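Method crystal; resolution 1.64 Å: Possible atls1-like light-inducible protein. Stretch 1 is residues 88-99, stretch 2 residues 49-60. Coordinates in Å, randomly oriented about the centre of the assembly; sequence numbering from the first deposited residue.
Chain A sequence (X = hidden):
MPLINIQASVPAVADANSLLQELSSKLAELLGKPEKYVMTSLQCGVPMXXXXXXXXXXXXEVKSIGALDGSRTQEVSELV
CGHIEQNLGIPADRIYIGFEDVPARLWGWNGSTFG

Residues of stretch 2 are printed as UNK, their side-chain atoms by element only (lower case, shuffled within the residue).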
ATOM      1  N   LEU A  88     -14.281  11.256  -9.749  1.00 18.80           N
ATOM      2  CA  LEU A  88     -12.947  11.857  -9.873  1.00 18.39           C
ATOM      3  C   LEU A  88     -12.575  12.228 -11.299  1.00 18.26           C
ATOM      4  O   LEU A  88     -11.554  12.868 -11.514  1.00 18.87           O
ATOM      5  CB  LEU A  88     -11.864  10.946  -9.262  1.00 18.07           C
ATOM      6  CG  LEU A  88     -12.013  10.652  -7.770  1.00 17.82           C
ATOM      7  CD1 LEU A  88     -10.945   9.650  -7.330  1.00 15.84           C
ATOM      8  CD2 LEU A  88     -11.947  11.951  -6.958  1.00 17.90           C
ATOM      9  N   GLY A  89     -13.403  11.819 -12.257  1.00 17.94           N
ATOM     10  CA  GLY A  89     -13.158  12.086 -13.670  1.00 18.20           C
ATOM     11  C   GLY A  89     -11.946  11.351 -14.215  1.00 18.31           C
ATOM     12  O   GLY A  89     -11.298  11.824 -15.152  1.00 19.43           O
ATOM     13  N   ILE A  90     -11.621  10.208 -13.615  1.00 16.77           N
ATOM     14  CA  ILE A  90     -10.524   9.371 -14.104  1.00 16.08           C
ATOM     15  C   ILE A  90     -11.141   8.271 -14.961  1.00 15.91           C
ATOM     16  O   ILE A  90     -11.996   7.524 -14.487  1.00 15.77           O
ATOM     17  CB  ILE A  90      -9.703   8.737 -12.945  1.00 15.47           C
ATOM     18  CG1 ILE A  90      -9.140   9.837 -12.042  1.00 15.33           C
ATOM     19  CG2 ILE A  90      -8.581   7.844 -13.496  1.00 15.07           C
ATOM     20  CD1 ILE A  90      -8.451   9.332 -10.763  1.00 13.19           C
ATOM     21  N   PRO A  91     -10.720   8.181 -16.232  1.00 16.35           N
ATOM     22  CA  PRO A  91     -11.241   7.190 -17.166  1.00 16.22           C
ATOM     23  C   PRO A  91     -10.998   5.789 -16.623  1.00 15.41           C
ATOM     24  O   PRO A  91      -9.933   5.543 -16.049  1.00 16.09           O
ATOM     25  CB  PRO A  91     -10.385   7.402 -18.419  1.00 15.90           C
ATOM     26  CG  PRO A  91      -9.775   8.731 -18.273  1.00 17.62           C
ATOM     27  CD  PRO A  91      -9.613   8.963 -16.815  1.00 16.27           C
ATOM     28  N   ALA A  92     -11.959   4.890 -16.803  1.00 14.89           N
ATOM     29  CA  ALA A  92     -11.824   3.520 -16.295  1.00 14.73           C
ATOM     30  C   ALA A  92     -10.594   2.807 -16.872  1.00 14.56           C
ATOM     31  O   ALA A  92     -10.000   1.950 -16.207  1.00 13.48           O
ATOM     32  CB  ALA A  92     -13.093   2.716 -16.548  1.00 14.77           C
ATOM     33  N   ASP A  93     -10.199   3.169 -18.101  1.00 13.98           N
ATOM     34  CA  ASP A  93      -9.019   2.536 -18.711  1.00 13.96           C
ATOM     35  C   ASP A  93      -7.692   3.076 -18.180  1.00 13.33           C
ATOM     36  O   ASP A  93      -6.613   2.681 -18.660  1.00 13.68           O
ATOM     37  CB  ASP A  93      -9.055   2.571 -20.246  1.00 14.40           C
ATOM     38  CG  ASP A  93      -8.954   3.984 -20.823  1.00 15.83           C
ATOM     39  OD1 ASP A  93      -8.749   4.969 -20.079  1.00 17.74           O
ATOM     40  OD2 ASP A  93      -9.077   4.091 -22.061  1.00 19.99           O
ATOM     41  N   ARG A  94      -7.766   3.974 -17.196  1.00 12.25           N
ATOM     42  CA  ARG A  94      -6.563   4.402 -16.482  1.00 11.45           C
ATOM     43  C   ARG A  94      -6.625   4.049 -14.989  1.00 10.77           C
ATOM     44  O   ARG A  94      -5.934   4.654 -14.156  1.00 11.16           O
ATOM     45  CB  ARG A  94      -6.295   5.889 -16.726  1.00 12.01           C
ATOM     46  CG  ARG A  94      -5.808   6.124 -18.176  1.00 12.05           C
ATOM     47  CD  ARG A  94      -5.438   7.573 -18.450  1.00 13.77           C
ATOM     48  NE  ARG A  94      -4.258   8.047 -17.722  1.00 15.16           N
ATOM     49  CZ  ARG A  94      -2.991   7.774 -18.040  1.00 11.92           C
ATOM     50  NH1 ARG A  94      -2.015   8.293 -17.301  1.00 12.88           N
ATOM     51  NH2 ARG A  94      -2.692   6.992 -19.077  1.00 13.00           N
ATOM     52  N   ILE A  95      -7.459   3.057 -14.668  1.00 10.25           N
ATOM     53  CA  ILE A  95      -7.607   2.587 -13.279  1.00  9.87           C
ATOM     54  C   ILE A  95      -7.124   1.148 -13.137  1.00  9.66           C
ATOM     55  O   ILE A  95      -7.529   0.276 -13.912  1.00 10.43           O
ATOM     56  CB  ILE A  95      -9.080   2.695 -12.797  1.00 10.06           C
ATOM     57  CG1 ILE A  95      -9.572   4.152 -12.919  1.00 10.93           C
ATOM     58  CG2 ILE A  95      -9.211   2.136 -11.365  1.00 10.60           C
ATOM     59  CD1 ILE A  95     -11.034   4.341 -12.604  1.00 11.78           C
ATOM     60  N   TYR A  96      -6.236   0.918 -12.166  1.00  8.91           N
ATOM     61  CA  TYR A  96      -5.823  -0.435 -11.787  1.00  8.70           C
ATOM     62  C   TYR A  96      -6.326  -0.739 -10.386  1.00  8.59           C
ATOM     63  O   TYR A  96      -6.345   0.142  -9.521  1.00  7.85           O
ATOM     64  CB  TYR A  96      -4.300  -0.542 -11.767  1.00  8.55           C
ATOM     65  CG  TYR A  96      -3.637  -0.956 -13.060  1.00  9.55           C
ATOM     66  CD1 TYR A  96      -4.381  -1.371 -14.158  1.00 10.05           C
ATOM     67  CD2 TYR A  96      -2.249  -1.006 -13.150  1.00  8.84           C
ATOM     68  CE1 TYR A  96      -3.757  -1.793 -15.339  1.00  9.20           C
ATOM     69  CE2 TYR A  96      -1.620  -1.409 -14.323  1.00 10.37           C
ATOM     70  CZ  TYR A  96      -2.377  -1.809 -15.404  1.00 11.03           C
ATOM     71  OH  TYR A  96      -1.767  -2.238 -16.570  1.00  9.75           O
ATOM     72  N   ILE A  97      -6.716  -1.993 -10.173  1.00  8.63           N
ATOM     73  CA  ILE A  97      -7.128  -2.465  -8.861  1.00  7.91           C
ATOM     74  C   ILE A  97      -6.363  -3.718  -8.497  1.00  7.99           C
ATOM     75  O   ILE A  97      -6.418  -4.728  -9.237  1.00  8.67           O
ATOM     76  CB  ILE A  97      -8.657  -2.748  -8.778  1.00  7.88           C
ATOM     77  CG1 ILE A  97      -9.477  -1.525  -9.233  1.00  8.07           C
ATOM     78  CG2 ILE A  97      -9.040  -3.145  -7.356  1.00  7.61           C
ATOM     79  CD1 ILE A  97     -10.949  -1.857  -9.471  1.00  9.03           C
ATOM     80  N   GLY A  98      -5.675  -3.685  -7.354  1.00  7.79           N
ATOM     81  CA  GLY A  98      -5.043  -4.911  -6.821  1.00  8.25           C
ATOM     82  C   GLY A  98      -5.936  -5.528  -5.761  1.00  8.63           C
ATOM     83  O   GLY A  98      -6.227  -4.885  -4.735  1.00  9.33           O
ATOM     84  N   PHE A  99      -6.353  -6.777  -5.991  1.00  8.82           N
ATOM     85  CA  PHE A  99      -7.218  -7.505  -5.046  1.00  9.47           C
ATOM     86  C   PHE A  99      -6.426  -8.498  -4.196  1.00 10.45           C
ATOM     87  O   PHE A  99      -5.474  -9.114  -4.684  1.00 10.59           O
ATOM     88  CB  PHE A  99      -8.273  -8.333  -5.810  1.00  9.75           C
ATOM     89  CG  PHE A  99      -9.345  -7.517  -6.467  1.00  7.89           C
ATOM     90  CD1 PHE A  99     -10.528  -7.212  -5.783  1.00  9.16           C
ATOM     91  CD2 PHE A  99      -9.190  -7.071  -7.776  1.00 10.12           C
ATOM     92  CE1 PHE A  99     -11.521  -6.484  -6.391  1.00 10.03           C
ATOM     93  CE2 PHE A  99     -10.186  -6.334  -8.412  1.00  9.92           C
ATOM     94  CZ  PHE A  99     -11.359  -6.020  -7.719  1.00 10.54           C
ATOM     95  N   UNK A  49       2.381   7.982 -13.145  1.00 11.14           N
ATOM     96  CA  UNK A  49       2.259   7.790 -14.587  1.00 11.68           C
ATOM     97  C   UNK A  49       1.470   6.515 -14.883  1.00 11.73           C
ATOM     98  O   UNK A  49       1.424   5.593 -14.072  1.00 11.35           O
ATOM     99  c   UNK A  49       3.624   7.739 -15.319  1.00 12.07           C
ATOM    100  c   UNK A  49       4.484   8.934 -14.946  1.00 13.17           C
ATOM    101  o   UNK A  49       4.313   6.526 -14.995  1.00 12.10           O
ATOM    102  N   UNK A  50       0.830   6.482 -16.047  1.00 11.51           N
ATOM    103  CA  UNK A  50       0.282   5.244 -16.586  1.00 12.19           C
ATOM    104  C   UNK A  50       0.467   5.311 -18.099  1.00 13.25           C
ATOM    105  O   UNK A  50       0.221   6.363 -18.705  1.00 13.62           O
ATOM    106  c   UNK A  50      -1.760   3.742 -16.666  1.00 12.32           C
ATOM    107  c   UNK A  50      -2.894   3.701 -17.471  1.00 14.23           C
ATOM    108  c   UNK A  50      -2.791   1.285 -17.529  1.00 15.23           C
ATOM    109  c   UNK A  50      -1.647   1.319 -16.732  1.00 13.08           C
ATOM    110  c   UNK A  50      -3.415   2.482 -17.901  1.00 15.26           C
ATOM    111  c   UNK A  50      -1.137   2.540 -16.315  1.00 12.79           C
ATOM    112  c   UNK A  50      -1.194   5.056 -16.214  1.00 11.59           C
ATOM    113  N   UNK A  51       0.936   4.212 -18.683  1.00 13.86           N
ATOM    114  CA  UNK A  51       1.222   4.151 -20.122  1.00 15.11           C
ATOM    115  C   UNK A  51       2.279   5.196 -20.503  1.00 15.62           C
ATOM    116  O   UNK A  51       2.309   5.696 -21.638  1.00 15.75           O
ATOM    117  c   UNK A  51      -0.062   4.376 -20.945  1.00 15.44           C
ATOM    118  o   UNK A  51      -1.153   3.604 -20.477  1.00 16.53           O
ATOM    119  N   UNK A  52       3.124   5.557 -19.550  1.00 15.77           N
ATOM    120  CA  UNK A  52       4.189   6.538 -19.792  1.00 16.39           C
ATOM    121  C   UNK A  52       3.805   8.001 -19.667  1.00 16.98           C
ATOM    122  O   UNK A  52       4.657   8.868 -19.805  1.00 17.39           O
ATOM    123  N   UNK A  53       2.533   8.292 -19.386  1.00 17.37           N
ATOM    124  CA  UNK A  53       2.089   9.690 -19.272  1.00 17.45           C
ATOM    125  C   UNK A  53       1.376  10.040 -17.953  1.00 17.23           C
ATOM    126  O   UNK A  53       0.974   9.153 -17.203  1.00 16.58           O
ATOM    127  o   UNK A  53      -0.930   9.798 -19.557  1.00 21.49           O
ATOM    128  n   UNK A  53      -0.492   8.729 -21.485  1.00 21.12           N
ATOM    129  c   UNK A  53      -0.153   9.524 -20.472  1.00 18.99           C
ATOM    130  c   UNK A  53       1.252  10.096 -20.500  1.00 17.82           C
ATOM    131  N   UNK A  54       1.215  11.335 -17.697  1.00 16.43           N
ATOM    132  CA  UNK A  54       0.700  11.843 -16.418  1.00 15.93           C
ATOM    133  C   UNK A  54      -0.768  12.257 -16.474  1.00 15.61           C
ATOM    134  O   UNK A  54      -1.250  12.991 -15.611  1.00 16.24           O
ATOM    135  c   UNK A  54       2.914  12.532 -15.433  1.00 16.47           C
ATOM    136  o   UNK A  54       1.737  13.978 -16.961  1.00 16.38           O
ATOM    137  c   UNK A  54       1.547  13.025 -15.900  1.00 16.10           C
ATOM    138  N   UNK A  55      -1.484  11.778 -17.479  1.00 15.46           N
ATOM    139  CA  UNK A  55      -2.928  11.974 -17.505  1.00 15.23           C
ATOM    140  C   UNK A  55      -3.587  11.330 -16.273  1.00 14.48           C
ATOM    141  O   UNK A  55      -3.009  10.398 -15.671  1.00 14.63           O
ATOM    142  o   UNK A  55      -3.286  14.708 -19.456  1.00 19.43           O
ATOM    143  c   UNK A  55      -3.523  11.435 -18.809  1.00 15.12           C
ATOM    144  c   UNK A  55      -3.965  13.728 -19.828  1.00 19.97           C
ATOM    145  c   UNK A  55      -3.270  12.379 -20.000  1.00 18.29           C
ATOM    146  o   UNK A  55      -5.198  13.809 -20.057  1.00 21.90           O
ATOM    147  N   UNK A  56      -4.771  11.835 -15.872  1.00 13.72           N
ATOM    148  CA  UNK A  56      -5.491  11.330 -14.701  1.00 13.20           C
ATOM    149  C   UNK A  56      -5.442   9.806 -14.633  1.00 12.55           C
ATOM    150  O   UNK A  56      -5.767   9.133 -15.610  1.00 12.46           O
ATOM    151  c   UNK A  56      -6.918  11.839 -14.921  1.00 13.83           C
ATOM    152  c   UNK A  56      -5.490  12.962 -16.508  1.00 13.23           C
ATOM    153  c   UNK A  56      -6.697  13.150 -15.625  1.00 12.80           C
ATOM    154  N   UNK A  57      -4.984   9.298 -13.489  1.00 12.22           N
ATOM    155  CA  UNK A  57      -4.838   7.854 -13.293  1.00 11.84           C
ATOM    156  C   UNK A  57      -4.990   7.498 -11.813  1.00 11.55           C
ATOM    157  O   UNK A  57      -4.905   8.369 -10.938  1.00 10.43           O
ATOM    158  o   UNK A  57      -3.505   5.901 -13.783  1.00 12.12           O
ATOM    159  c   UNK A  57      -2.325   7.901 -13.128  1.00 12.36           C
ATOM    160  c   UNK A  57      -3.519   7.332 -13.869  1.00 11.86           C
ATOM    161  N   UNK A  58      -5.207   6.211 -11.536  1.00 11.31           N
ATOM    162  CA  UNK A  58      -5.658   5.807 -10.224  1.00 12.11           C
ATOM    163  C   UNK A  58      -5.189   4.381  -9.927  1.00 10.25           C
ATOM    164  O   UNK A  58      -5.319   3.517 -10.783  1.00  9.73           O
ATOM    165  c   UNK A  58      -7.191   5.850 -10.272  1.00 13.02           C
ATOM    166  s   UNK A  58      -8.000   5.415  -8.857  1.00 20.60           S
ATOM    167  N   UNK A  59      -4.622   4.149  -8.738  1.00  9.33           N
ATOM    168  CA  UNK A  59      -4.415   2.777  -8.253  1.00  9.19           C
ATOM    169  C   UNK A  59      -5.282   2.504  -7.034  1.00  8.81           C
ATOM    170  O   UNK A  59      -5.257   3.263  -6.071  1.00  9.54           O
ATOM    171  c   UNK A  59      -2.439   0.921  -5.952  1.00 11.17           C
ATOM    172  c   UNK A  59      -2.797   1.094  -7.297  1.00  9.41           C
ATOM    173  c   UNK A  59      -2.611  -1.466  -6.187  1.00 10.91           C
ATOM    174  o   UNK A  59      -2.499  -2.734  -5.649  1.00 14.58           O
ATOM    175  c   UNK A  59      -3.067  -0.036  -8.067  1.00 10.63           C
ATOM    176  c   UNK A  59      -2.333  -0.366  -5.385  1.00 10.87           C
ATOM    177  c   UNK A  59      -2.953   2.487  -7.888  1.00  8.89           C
ATOM    178  c   UNK A  59      -2.967  -1.312  -7.524  1.00 10.80           C
ATOM    179  N   UNK A  60      -5.995   1.384  -7.048  1.00  8.77           N
ATOM    180  CA  UNK A  60      -6.842   1.022  -5.912  1.00  8.54           C
ATOM    181  C   UNK A  60      -6.394  -0.310  -5.338  1.00  9.06           C
ATOM    182  O   UNK A  60      -6.139  -1.240  -6.088  1.00  9.14           O
ATOM    183  c   UNK A  60      -8.769   2.106  -7.153  1.00  8.00           C
ATOM    184  c   UNK A  60      -8.309   0.864  -6.358  1.00  8.69           C
ATOM    185  c   UNK A  60      -9.235   0.614  -5.141  1.00  8.33           C
TER

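Position 49 carries three side-chain atoms: CB bears one oxygen and one carbon. It points away from stretch 1 and touches nothing there. This is Thr49.

Position 50 has a CB followed by a ring of six carbons, with no oxygen. One ring carbon lies over the face of the Tyr96 ring. This is Phe50. Its edge meets that face, with centroids 4.9 Å apart and planes at 71°; Phe50 CE1 is 3.5 Å from Tyr96 CZ.

Position 51 has one carbon and one oxygen. The oxygen is 4.0 Å from Arg94 NH2. This is Ser51.

Position 52 has no side-chain atoms, so it is Gly52. Its phi is 84°, and a CB would jam against the carbonyl O of Ser51.

Position 53 has two carbons, the second carrying one oxygen and one nitrogen. This is Asn53. It closes the type I' turn that starts at Phe50. OD1 sits over one face of the Arg94 guanidinium, 2.9 Å from NH1, but the angle is too poor for a hydrogen bond.

Position 54 again has a CB bearing one oxygen and one carbon, here directed away from stretch 1. It is Thr54.

Position 55 has three carbons, the third carrying two oxygens. CB is 3.6 Å from Arg94 NE, yet the end of the chain leads away. This is Glu55.

Position 56 has three carbons closing a ring onto the backbone N. CB is 4.2 Å from Ile90 CG1. This is Pro56.

Position 57 has a CB with one oxygen and one carbon. The oxygen donates to Arg94 O at 2.8 Å. Only threonine fits: Thr57.

Position 58 has one carbon and one sulfur, so it is Cys58. CB packs 3.7 Å from Ile90 CD1.

Position 59 has a CB and a six-carbon ring bearing an oxygen. This is Tyr59. OH lies 3.5 Å from Gly98 CA; a CB on Gly98 would clash with it.

Position 60 has three carbons, two branching from CB. This is Val60. CB is 3.9 Å from Ile97 CG1.

The contact has two parts. Strands 58-60 and 95-99 run parallel. Tyr96 N donates to Cys58 O (3.1 Å), Val60 N to Tyr96 O (2.8 Å) and Gly98 N to Val60 O (2.8 Å). Before them, Arg94 reaches into the loop and binds backbone carbonyls: NH2 to Phe50 O (3.0 Å), NH1 to Asn53 O (3.1 Å) and Glu55 O (2.8 Å), and NE to Pro56 O (2.8 Å). One guanidinium thus ties the turn to the strand pair.

Stretch 2 (49-60) TFSGNTEPTCYV
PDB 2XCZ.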